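Local coordinates for extracellular PQQ-dependent sugar dehydrogenase (Coprinopsis cinerea, PDB 6JT6), which carries the heme b of a fungal PQQ-dependent sugar dehydrogenase in a cytochrome domain that probably takes electrons from the quinone-bearing catalytic domain, at residues S3-W7 with F16-Y20; E43-Q49 with R115-Q121; W7-T12 with N112-I116. All coordinates share one frame; numbering follows the deposited sequence.

Contact 1 of 3, residues S3-W7 with F16-Y20; sequences SPTQW and FSRFY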
loop_
_atom_site.group_PDB
_atom_site.type_symbol
_atom_site.label_atom_id
_atom_site.label_comp_id
_atom_site.label_asym_id
_atom_site.label_seq_id
_atom_site.Cartn_x
_atom_site.Cartn_y
_atom_site.Cartn_z
ATOM N N SER A 3 -9.979 -11.473 -6.733
ATOM C CA SER A 3 -8.707 -12.013 -6.163
ATOM C C SER A 3 -7.463 -11.372 -6.810
ATOM O O SER A 3 -7.501 -11.013 -8.003
ATOM C CB SER A 3 -8.656 -13.537 -6.320
ATOM O OG SER A 3 -7.482 -14.085 -5.733
ATOM N N PRO A 4 -6.367 -11.209 -6.026
ATOM C CA PRO A 4 -5.064 -10.789 -6.557
ATOM C C PRO A 4 -4.316 -11.938 -7.215
ATOM O O PRO A 4 -4.496 -13.092 -6.821
ATOM C CB PRO A 4 -4.273 -10.383 -5.302
ATOM C CG PRO A 4 -5.283 -10.225 -4.238
ATOM C CD PRO A 4 -6.368 -11.197 -4.558
ATOM N N THR A 5 -3.458 -11.618 -8.177
ATOM C CA THR A 5 -2.567 -12.608 -8.765
ATOM C C THR A 5 -1.111 -12.171 -8.680
ATOM O O THR A 5 -0.820 -10.979 -8.569
ATOM C CB THR A 5 -2.920 -12.877 -10.239
ATOM O OG1 THR A 5 -2.921 -11.634 -10.945
ATOM C CG2 THR A 5 -4.291 -13.557 -10.367
ATOM N N GLN A 6 -0.207 -13.146 -8.735
ATOM C CA GLN A 6 1.230 -12.883 -8.881
ATOM C C GLN A 6 1.483 -12.103 -10.168
ATOM O O GLN A 6 0.976 -12.447 -11.232
ATOM C CB GLN A 6 2.060 -14.179 -8.825
ATOM C CG GLN A 6 1.764 -15.064 -7.609
ATOM C CD GLN A 6 2.784 -14.991 -6.475
ATOM O OE1 GLN A 6 3.196 -16.039 -5.949
ATOM N NE2 GLN A 6 3.186 -13.767 -6.074
ATOM N N TRP A 7 2.230 -11.019 -10.050
ATOM C CA TRP A 7 2.350 -10.075 -11.142
ATOM C C TRP A 7 3.778 -9.581 -11.231
ATOM O O TRP A 7 4.347 -9.104 -10.249
ATOM C CB TRP A 7 1.390 -8.916 -10.908
ATOM C CG TRP A 7 1.617 -7.728 -11.773
ATOM C CD1 TRP A 7 1.322 -7.601 -13.127
ATOM C CD2 TRP A 7 2.191 -6.484 -11.370
ATOM N NE1 TRP A 7 1.682 -6.340 -13.571
ATOM C CE2 TRP A 7 2.216 -5.637 -12.515
ATOM C CE3 TRP A 7 2.679 -5.991 -10.149
ATOM C CZ2 TRP A 7 2.704 -4.316 -12.462
ATOM C CZ3 TRP A 7 3.176 -4.680 -10.105
ATOM C CH2 TRP A 7 3.172 -3.860 -11.249
ATOM N N PHE A 16 4.971 -9.013 -7.403
ATOM C CA PHE A 16 4.052 -8.702 -6.285
ATOM C C PHE A 16 2.847 -9.657 -6.373
ATOM O O PHE A 16 2.517 -10.180 -7.462
ATOM C CB PHE A 16 3.496 -7.275 -6.410
ATOM C CG PHE A 16 4.499 -6.173 -6.198
ATOM C CD1 PHE A 16 4.546 -5.466 -4.979
ATOM C CD2 PHE A 16 5.358 -5.762 -7.240
ATOM C CE1 PHE A 16 5.466 -4.409 -4.778
ATOM C CE2 PHE A 16 6.254 -4.703 -7.052
ATOM C CZ PHE A 16 6.330 -4.039 -5.833
ATOM N N SER A 17 2.179 -9.855 -5.239
ATOM C CA SER A 17 0.780 -10.260 -5.273
ATOM C C SER A 17 -0.046 -8.974 -5.526
ATOM O O SER A 17 -0.137 -8.073 -4.652
ATOM C CB SER A 17 0.384 -10.953 -3.967
ATOM O OG SER A 17 -1.004 -11.204 -3.972
ATOM N N ARG A 18 -0.634 -8.889 -6.716
ATOM C CA ARG A 18 -1.280 -7.646 -7.167
ATOM C C ARG A 18 -2.779 -7.791 -7.419
ATOM O O ARG A 18 -3.219 -8.773 -8.032
ATOM C CB ARG A 18 -0.622 -7.121 -8.441
ATOM C CG ARG A 18 -1.060 -5.699 -8.756
ATOM C CD ARG A 18 -1.404 -5.476 -10.226
ATOM N NE ARG A 18 -1.900 -6.630 -10.981
ATOM C CZ ARG A 18 -1.995 -6.632 -12.308
ATOM N NH1 ARG A 18 -1.661 -5.541 -12.996
ATOM N NH2 ARG A 18 -2.442 -7.703 -12.955
ATOM N N PHE A 19 -3.526 -6.801 -6.921
ATOM C CA PHE A 19 -4.962 -6.649 -7.131
ATOM C C PHE A 19 -5.079 -5.463 -8.054
ATOM O O PHE A 19 -4.644 -4.345 -7.715
ATOM C CB PHE A 19 -5.721 -6.345 -5.803
ATOM C CG PHE A 19 -7.206 -6.009 -5.990
ATOM C CD1 PHE A 19 -8.148 -7.017 -6.251
ATOM C CD2 PHE A 19 -7.654 -4.697 -5.915
ATOM C CE1 PHE A 19 -9.509 -6.717 -6.435
ATOM C CE2 PHE A 19 -9.007 -4.375 -6.081
ATOM C CZ PHE A 19 -9.942 -5.392 -6.345
ATOM N N TYR A 20 -5.660 -5.719 -9.222
ATOM C CA TYR A 20 -5.889 -4.690 -10.222
ATOM C C TYR A 20 -7.391 -4.372 -10.195
ATOM O O TYR A 20 -8.219 -5.270 -10.233
ATOM C CB TYR A 20 -5.422 -5.138 -11.621
ATOM C CG TYR A 20 -5.929 -4.211 -12.699
ATOM C CD1 TYR A 20 -5.325 -2.971 -12.911
ATOM C CD2 TYR A 20 -7.040 -4.555 -13.487
ATOM C CE1 TYR A 20 -5.798 -2.104 -13.875
ATOM C CE2 TYR A 20 -7.518 -3.690 -14.461
ATOM C CZ TYR A 20 -6.900 -2.467 -14.639
ATOM O OH TYR A 20 -7.361 -1.595 -15.598
#
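The Arg18 guanidinium is held between two neighbours: Trp7 lies on one face, planes 9° apart, and Tyr20 CB on the other, with Thr5 OG1 near its edge. This sandwich is built on an antiparallel beta hairpin, strand 5-8 turning back into strand 15-21. The overlap is chiefly with the pyrrole half of the indole: Arg18 CZ stands 3.8 Å from the centroid of the Trp7 five-membered ring, a cation-pi contact, and Arg18 CD adds a CH-pi contact on that face. The arginine manages this because CG starts out anti to the backbone N (chi1 -168°) and the chain then bends at chi2 and chi3, laying the head flat across the indole. At the six-membered end, Trp7 CZ3 meets Phe16 CD2 at 3.8 Å; the two side chains run side by side, their rings set obliquely. Putting an alanine at Trp7 would probably strip the Arg18 guanidinium of its aromatic support, allow it to swing, and bare the flank of Phe16.

The backbone pairs Thr5 with Arg18 and Trp7 with Phe16 through two bonds each, among them a nearly straight Arg18 N to Thr5 O bond of 2.8 Å. At the start of the hairpin's first arm Pro4 packs on Ser17 and Phe19, and beyond the hairpin it touches Tyr170 and Phe172 of strand 166-173, while the Phe19 ring stacks on Tyr170. Here Pro4 CB comes to 3.6 Å from Ser17 OG.

Contact 2 of 3, residues E43-Q49 with R115-Q121; sequences EFIGLFQ and RIVYRCQ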
loop_
_atom_site.group_PDB
_atom_site.type_symbol
_atom_site.label_atom_id
_atom_site.label_comp_id
_atom_site.label_asym_id
_atom_site.label_seq_id
_atom_site.Cartn_x
_atom_site.Cartn_y
_atom_site.Cartn_z
ATOM N N GLU A 43 6.506 -7.036 9.000
ATOM C CA GLU A 43 6.640 -6.048 7.935
ATOM C C GLU A 43 6.160 -6.604 6.589
ATOM O O GLU A 43 5.959 -7.814 6.435
ATOM C CB GLU A 43 8.084 -5.549 7.842
ATOM C CG GLU A 43 9.093 -6.520 7.238
ATOM C CD GLU A 43 10.408 -5.828 6.971
ATOM O OE1 GLU A 43 11.284 -5.845 7.856
ATOM O OE2 GLU A 43 10.557 -5.205 5.908
ATOM N N PHE A 44 5.959 -5.706 5.620
ATOM C CA PHE A 44 5.721 -6.109 4.236
ATOM C C PHE A 44 6.109 -4.947 3.344
ATOM O O PHE A 44 6.369 -3.862 3.833
ATOM C CB PHE A 44 4.261 -6.536 3.991
ATOM C CG PHE A 44 3.243 -5.436 4.223
ATOM C CD1 PHE A 44 2.815 -4.632 3.165
ATOM C CD2 PHE A 44 2.667 -5.252 5.499
ATOM C CE1 PHE A 44 1.894 -3.605 3.360
ATOM C CE2 PHE A 44 1.720 -4.241 5.702
ATOM C CZ PHE A 44 1.336 -3.421 4.631
ATOM N N ILE A 45 6.166 -5.215 2.045
ATOM C CA ILE A 45 6.368 -4.190 1.039
ATOM C C ILE A 45 5.033 -3.985 0.343
ATOM O O ILE A 45 4.356 -4.976 -0.012
ATOM C CB ILE A 45 7.421 -4.638 0.007
ATOM C CG1 ILE A 45 8.809 -4.762 0.678
ATOM C CG2 ILE A 45 7.468 -3.686 -1.193
ATOM C CD1 ILE A 45 9.797 -5.576 -0.170
ATOM N N GLY A 46 4.652 -2.716 0.154
ATOM C CA GLY A 46 3.434 -2.407 -0.601
ATOM C C GLY A 46 3.694 -1.591 -1.861
ATOM O O GLY A 46 4.731 -0.936 -1.997
ATOM N N LEU A 47 2.728 -1.631 -2.781
ATOM C CA LEU A 47 2.752 -0.807 -3.971
ATOM C C LEU A 47 1.362 -0.250 -4.188
ATOM O O LEU A 47 0.386 -1.017 -4.182
ATOM C CB LEU A 47 3.178 -1.637 -5.194
ATOM C CG LEU A 47 2.857 -1.023 -6.586
ATOM C CD1 LEU A 47 3.729 0.188 -6.929
ATOM C CD2 LEU A 47 2.998 -2.064 -7.686
ATOM N N PHE A 48 1.289 1.073 -4.357
ATOM C CA PHE A 48 0.082 1.745 -4.837
ATOM C C PHE A 48 0.463 2.273 -6.204
ATOM O O PHE A 48 1.442 3.007 -6.330
ATOM C CB PHE A 48 -0.291 2.947 -3.965
ATOM C CG PHE A 48 -0.685 2.602 -2.543
ATOM C CD1 PHE A 48 -1.422 1.446 -2.245
ATOM C CD2 PHE A 48 -0.357 3.480 -1.493
ATOM C CE1 PHE A 48 -1.805 1.182 -0.924
ATOM C CE2 PHE A 48 -0.736 3.203 -0.178
ATOM C CZ PHE A 48 -1.455 2.065 0.095
ATOM N N GLN A 49 -0.346 1.957 -7.208
ATOM C CA GLN A 49 -0.077 2.425 -8.560
ATOM C C GLN A 49 -1.393 2.850 -9.176
ATOM O O GLN A 49 -2.398 2.159 -9.040
ATOM C CB GLN A 49 0.567 1.315 -9.398
ATOM C CG GLN A 49 0.879 1.739 -10.835
ATOM C CD GLN A 49 1.881 0.805 -11.498
ATOM O OE1 GLN A 49 2.995 0.647 -11.028
ATOM N NE2 GLN A 49 1.476 0.185 -12.599
ATOM N N ARG A 115 3.201 6.111 -8.748
ATOM C CA ARG A 115 3.534 4.925 -7.963
ATOM C C ARG A 115 3.989 5.305 -6.574
ATOM O O ARG A 115 4.772 6.264 -6.405
ATOM C CB ARG A 115 4.669 4.172 -8.632
ATOM C CG ARG A 115 4.224 3.086 -9.557
ATOM C CD ARG A 115 5.445 2.610 -10.307
ATOM N NE ARG A 115 6.391 1.737 -9.589
ATOM C CZ ARG A 115 6.449 0.407 -9.761
ATOM N NH1 ARG A 115 5.544 -0.215 -10.529
ATOM N NH2 ARG A 115 7.382 -0.301 -9.169
ATOM N N ILE A 116 3.493 4.583 -5.565
ATOM C CA ILE A 116 4.074 4.764 -4.218
ATOM C C ILE A 116 4.458 3.382 -3.725
ATOM O O ILE A 116 3.577 2.558 -3.435
ATOM C CB ILE A 116 3.146 5.492 -3.178
ATOM C CG1 ILE A 116 2.625 6.824 -3.700
ATOM C CG2 ILE A 116 3.902 5.747 -1.862
ATOM C CD1 ILE A 116 1.265 6.707 -4.321
ATOM N N VAL A 117 5.765 3.139 -3.627
ATOM C CA VAL A 117 6.257 1.839 -3.222
ATOM C C VAL A 117 6.779 2.033 -1.801
ATOM O O VAL A 117 7.517 2.980 -1.522
ATOM C CB VAL A 117 7.410 1.360 -4.135
ATOM C CG1 VAL A 117 7.828 -0.081 -3.776
ATOM C CG2 VAL A 117 7.031 1.511 -5.603
ATOM N N TYR A 118 6.391 1.152 -0.887
ATOM C CA TYR A 118 6.687 1.439 0.504
ATOM C C TYR A 118 7.023 0.174 1.286
ATOM O O TYR A 118 6.590 -0.933 0.929
ATOM C CB TYR A 118 5.517 2.230 1.159
ATOM C CG TYR A 118 4.216 1.455 1.174
ATOM C CD1 TYR A 118 3.898 0.586 2.243
ATOM C CD2 TYR A 118 3.286 1.573 0.113
ATOM C CE1 TYR A 118 2.721 -0.140 2.232
ATOM C CE2 TYR A 118 2.091 0.868 0.112
ATOM C CZ TYR A 118 1.818 -0.002 1.170
ATOM O OH TYR A 118 0.620 -0.724 1.203
ATOM N N ARG A 119 7.837 0.365 2.320
ATOM C CA ARG A 119 8.034 -0.630 3.353
ATOM C C ARG A 119 7.183 -0.263 4.555
ATOM O O ARG A 119 7.161 0.871 4.977
ATOM C CB ARG A 119 9.516 -0.691 3.734
ATOM C CG ARG A 119 9.904 -1.884 4.632
ATOM C CD ARG A 119 11.253 -1.578 5.312
ATOM N NE ARG A 119 11.810 -2.753 5.962
ATOM C CZ ARG A 119 12.968 -2.747 6.606
ATOM N NH1 ARG A 119 13.663 -1.615 6.683
ATOM N NH2 ARG A 119 13.408 -3.860 7.184
ATOM N N CYS A 120 6.506 -1.250 5.133
ATOM C CA CYS A 120 5.632 -1.009 6.277
ATOM C C CYS A 120 6.072 -1.925 7.385
ATOM O O CYS A 120 5.811 -3.138 7.340
ATOM C CB CYS A 120 4.175 -1.333 5.931
ATOM S SG CYS A 120 2.932 -0.520 6.980
ATOM N N GLN A 121 6.704 -1.358 8.396
ATOM C CA GLN A 121 7.150 -2.170 9.518
ATOM C C GLN A 121 6.277 -1.903 10.702
ATOM O O GLN A 121 5.801 -0.770 10.879
ATOM C CB GLN A 121 8.577 -1.811 9.898
ATOM C CG GLN A 121 9.595 -2.288 8.907
ATOM C CD GLN A 121 10.938 -1.686 9.222
ATOM O OE1 GLN A 121 11.217 -0.539 8.842
ATOM N NE2 GLN A 121 11.769 -2.438 9.936
HETATM O O HOH W 1 11.081 -5.572 10.556
HETATM O O HOH W 2 -0.184 -1.564 -1.367
#
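Glu43 OE2 is gripped by Arg119 NE, at 2.8 Å and nearly straight, and by Tyr182 OH. Arg119 takes the carboxylate side-on, its NH2 donating to Glu43 OE1 at 3.0 Å, which closes a two-bond salt bridge. OE2 lies in the guanidinium plane, although carboxylate and guanidinium are turned 43° against each other. A water donates to OE1 and accepts from Gln121 NE2. The Gln121 amide carbon lies over the centre of one guanidinium face.

These residues close one end of an antiparallel pair in the core of the cytochrome fold, strand 43-51 against strand 113-121, with the backbone doubly bonded at Phe44-Cys120, Gly46-Tyr118 and Phe48-Ile116. Near the other end of the paired region Arg115 NH1 reaches Gln49 OE1 at 2.7 Å, while Leu47 CD1 covers a face of that guanidinium.

On the sheet face of Phe44, Phe48 and Tyr118, the phenol lies over the backbone of Gly46. Tyr118 CG sits between its backbone N and carbonyl carbon (chi1 62°), turning the ring back across the partner strand, with Gly46 CA 3.6 Å from the ring centroid. The ring occupies the side of the strand on which Gly46 has no side chain. Tyr118 CE1 meets Phe44 CE1 at 3.7 Å, and CE2 lies over the Phe48 ring; Cys120 CB, whose sulfur is in the disulfide to Cys123, covers a face of Phe44. The Phe48 side chain is about 7 Å from the heme.

Tyr118 OH shares a water with Leu47 O, so the phenol has a polar partner amid the aromatics. An arginine sits near each end of the paired region: Arg119 is probably balanced by the Glu43 carboxylate, whereas Gln49 offers Arg115 only a neutral amide oxygen.

Contact 3 of 3, residues W7-T12 with N112-I116; sequences WYDSIT and NIQRI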
loop_
_atom_site.group_PDB
_atom_site.type_symbol
_atom_site.label_atom_id
_atom_site.label_comp_id
_atom_site.label_asym_id
_atom_site.label_seq_id
_atom_site.Cartn_x
_atom_site.Cartn_y
_atom_site.Cartn_z
ATOM N N TRP A 7 2.230 -11.019 -10.050
ATOM C CA TRP A 7 2.350 -10.075 -11.142
ATOM C C TRP A 7 3.778 -9.581 -11.231
ATOM O O TRP A 7 4.347 -9.104 -10.249
ATOM C CB TRP A 7 1.390 -8.916 -10.908
ATOM C CG TRP A 7 1.617 -7.728 -11.773
ATOM C CD1 TRP A 7 1.322 -7.601 -13.127
ATOM C CD2 TRP A 7 2.191 -6.484 -11.370
ATOM N NE1 TRP A 7 1.682 -6.340 -13.571
ATOM C CE2 TRP A 7 2.216 -5.637 -12.515
ATOM C CE3 TRP A 7 2.679 -5.991 -10.149
ATOM C CZ2 TRP A 7 2.704 -4.316 -12.462
ATOM C CZ3 TRP A 7 3.176 -4.680 -10.105
ATOM C CH2 TRP A 7 3.172 -3.860 -11.249
ATOM N N TYR A 8 4.354 -9.696 -12.420
ATOM C CA TYR A 8 5.701 -9.221 -12.645
ATOM C C TYR A 8 5.667 -7.719 -12.810
ATOM O O TYR A 8 4.983 -7.192 -13.701
ATOM C CB TYR A 8 6.299 -9.915 -13.886
ATOM C CG TYR A 8 7.705 -9.477 -14.230
ATOM C CD1 TYR A 8 8.782 -9.743 -13.369
ATOM C CD2 TYR A 8 7.960 -8.781 -15.418
ATOM C CE1 TYR A 8 10.093 -9.360 -13.704
ATOM C CE2 TYR A 8 9.261 -8.375 -15.758
ATOM C CZ TYR A 8 10.318 -8.665 -14.909
ATOM O OH TYR A 8 11.587 -8.258 -15.251
ATOM N N ASP A 9 6.391 -7.021 -11.940
ATOM C CA ASP A 9 6.530 -5.582 -12.064
ATOM C C ASP A 9 7.677 -5.311 -13.039
ATOM O O ASP A 9 8.860 -5.371 -12.688
ATOM C CB ASP A 9 6.793 -4.952 -10.700
ATOM C CG ASP A 9 6.921 -3.444 -10.754
ATOM O OD1 ASP A 9 6.286 -2.801 -11.592
ATOM O OD2 ASP A 9 7.664 -2.900 -9.925
ATOM N N SER A 10 7.300 -5.008 -14.277
ATOM C CA SER A 10 8.264 -4.724 -15.331
ATOM C C SER A 10 9.188 -3.538 -14.994
ATOM O O SER A 10 10.332 -3.495 -15.457
ATOM C CB SER A 10 7.508 -4.492 -16.660
ATOM O OG SER A 10 8.346 -3.877 -17.614
ATOM N N ILE A 11 8.727 -2.591 -14.164
ATOM C CA ILE A 11 9.584 -1.442 -13.818
ATOM C C ILE A 11 10.825 -1.830 -12.994
ATOM O O ILE A 11 11.919 -1.285 -13.202
ATOM C CB ILE A 11 8.761 -0.282 -13.202
ATOM C CG1 ILE A 11 7.738 0.213 -14.262
ATOM C CG2 ILE A 11 9.685 0.831 -12.681
ATOM C CD1 ILE A 11 6.655 1.182 -13.791
ATOM N N THR A 12 10.679 -2.815 -12.107
ATOM C CA THR A 12 11.738 -3.129 -11.134
ATOM C C THR A 12 12.276 -4.550 -11.226
ATOM O O THR A 12 13.305 -4.847 -10.623
ATOM C CB THR A 12 11.223 -2.937 -9.684
ATOM O OG1 THR A 12 10.135 -3.847 -9.437
ATOM C CG2 THR A 12 10.737 -1.504 -9.474
ATOM N N ASN A 112 2.221 9.527 -16.741
ATOM C CA ASN A 112 1.198 8.579 -17.163
ATOM C C ASN A 112 0.639 7.832 -15.932
ATOM O O ASN A 112 -0.569 7.712 -15.776
ATOM C CB ASN A 112 1.761 7.596 -18.197
ATOM C CG ASN A 112 2.085 8.268 -19.544
ATOM O OD1 ASN A 112 1.570 9.344 -19.856
ATOM N ND2 ASN A 112 2.943 7.627 -20.346
ATOM N N ILE A 113 1.541 7.329 -15.083
ATOM C CA ILE A 113 1.180 6.684 -13.833
ATOM C C ILE A 113 1.759 7.445 -12.659
ATOM O O ILE A 113 2.713 8.210 -12.817
ATOM C CB ILE A 113 1.587 5.177 -13.781
ATOM C CG1 ILE A 113 3.102 4.956 -13.978
ATOM C CG2 ILE A 113 0.787 4.401 -14.815
ATOM C CD1 ILE A 113 3.634 3.643 -13.424
ATOM N N GLN A 114 1.148 7.266 -11.490
ATOM C CA GLN A 114 1.843 7.512 -10.217
ATOM C C GLN A 114 2.090 6.175 -9.475
ATOM O O GLN A 114 1.282 5.231 -9.558
ATOM C CB GLN A 114 1.102 8.509 -9.338
ATOM C CG GLN A 114 -0.280 8.047 -8.899
ATOM C CD GLN A 114 -0.988 9.104 -8.105
ATOM O OE1 GLN A 114 -0.708 9.285 -6.913
ATOM N NE2 GLN A 114 -1.934 9.813 -8.750
ATOM N N ARG A 115 3.201 6.111 -8.748
ATOM C CA ARG A 115 3.534 4.925 -7.963
ATOM C C ARG A 115 3.989 5.305 -6.574
ATOM O O ARG A 115 4.772 6.264 -6.405
ATOM C CB ARG A 115 4.669 4.172 -8.632
ATOM C CG ARG A 115 4.224 3.086 -9.557
ATOM C CD ARG A 115 5.445 2.610 -10.307
ATOM N NE ARG A 115 6.391 1.737 -9.589
ATOM C CZ ARG A 115 6.449 0.407 -9.761
ATOM N NH1 ARG A 115 5.544 -0.215 -10.529
ATOM N NH2 ARG A 115 7.382 -0.301 -9.169
ATOM N N ILE A 116 3.493 4.583 -5.565
ATOM C CA ILE A 116 4.074 4.764 -4.218
ATOM C C ILE A 116 4.458 3.382 -3.725
ATOM O O ILE A 116 3.577 2.558 -3.435
ATOM C CB ILE A 116 3.146 5.492 -3.178
ATOM C CG1 ILE A 116 2.625 6.824 -3.700
ATOM C CG2 ILE A 116 3.902 5.747 -1.862
ATOM C CD1 ILE A 116 1.265 6.707 -4.321
#
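The side chain of Arg115 leaves strand 113-121 toward Asp9, extended from CB through CG and CD until it bends at chi3 (76°), which turns the head toward the loop after strand 5-8. Arg115 CD passes Ile11 CD1 at 4.0 Å. NE donates to the backbone oxygen of Ser106 on strand 100-109, fixing the rotation of the group. Arg115 NH1 carries the bond to Asp9 OD1 at 2.9 Å, and Arg115 NH2 the shorter one, 2.7 Å, to Asp9 OD2. The grip is end-on, one nitrogen to each oxygen, with the carboxylate and guanidinium only 18° from coplanar. Asp9 arrives from the opposite direction, its CG anti to the backbone N (chi1 -179°), which brings the carboxylate to the arginine.

Asp9 OD2 also accepts a 2.7 Å bond from Thr12 OG1, which comes from above the carboxylate plane. The 9-12 beta turn is held by this bond and by its own backbone bond, from Thr12 N to Asp9 O. Both residues of the ion pair are buried, and the close pairing probably keeps each charged.

Apolar atoms pack on parts of it. Ile11 lies over one guanidinium face, its CD1 3.7 Å from Arg115 NH1, and meets Ile113 tip to tip, CD1 to CD1 at 3.9 Å. Thr12 CG2 packs against NH2, and the edge of the indole, at Trp7 CH2, comes near Arg115 NH1.

The pair thus bridges the N-terminal turn to strand 113-121, with strand 43-51 beside it through Leu47, Ser106 of strand 100-109 touching Ile11 and Thr12, and Leu195 of the C-terminal tail packed on Ile113 and Arg115.

From the N terminus, contact 1 comes first: it closes the short hairpin between residues 3-7 and 16-20. Contact 3 starts inside that hairpin, at 7-12, and leaps about a hundred residues to 112-116, so the two cross along the chain and share Trp7. Contact 2 opens only after contact 1 is complete, joining 43-49 to 115-121, and ends on the same strand as contact 3, with Arg115 and Ile116 in common. In space they lie together: Leu47 of contact 2 packs on both Trp7 and Phe16. Contacts 1 and 2 are strand pairs of one curled sheet, strand 26-33 between them; contact 3 pins the turn after strand 5-8 to strand 113-121.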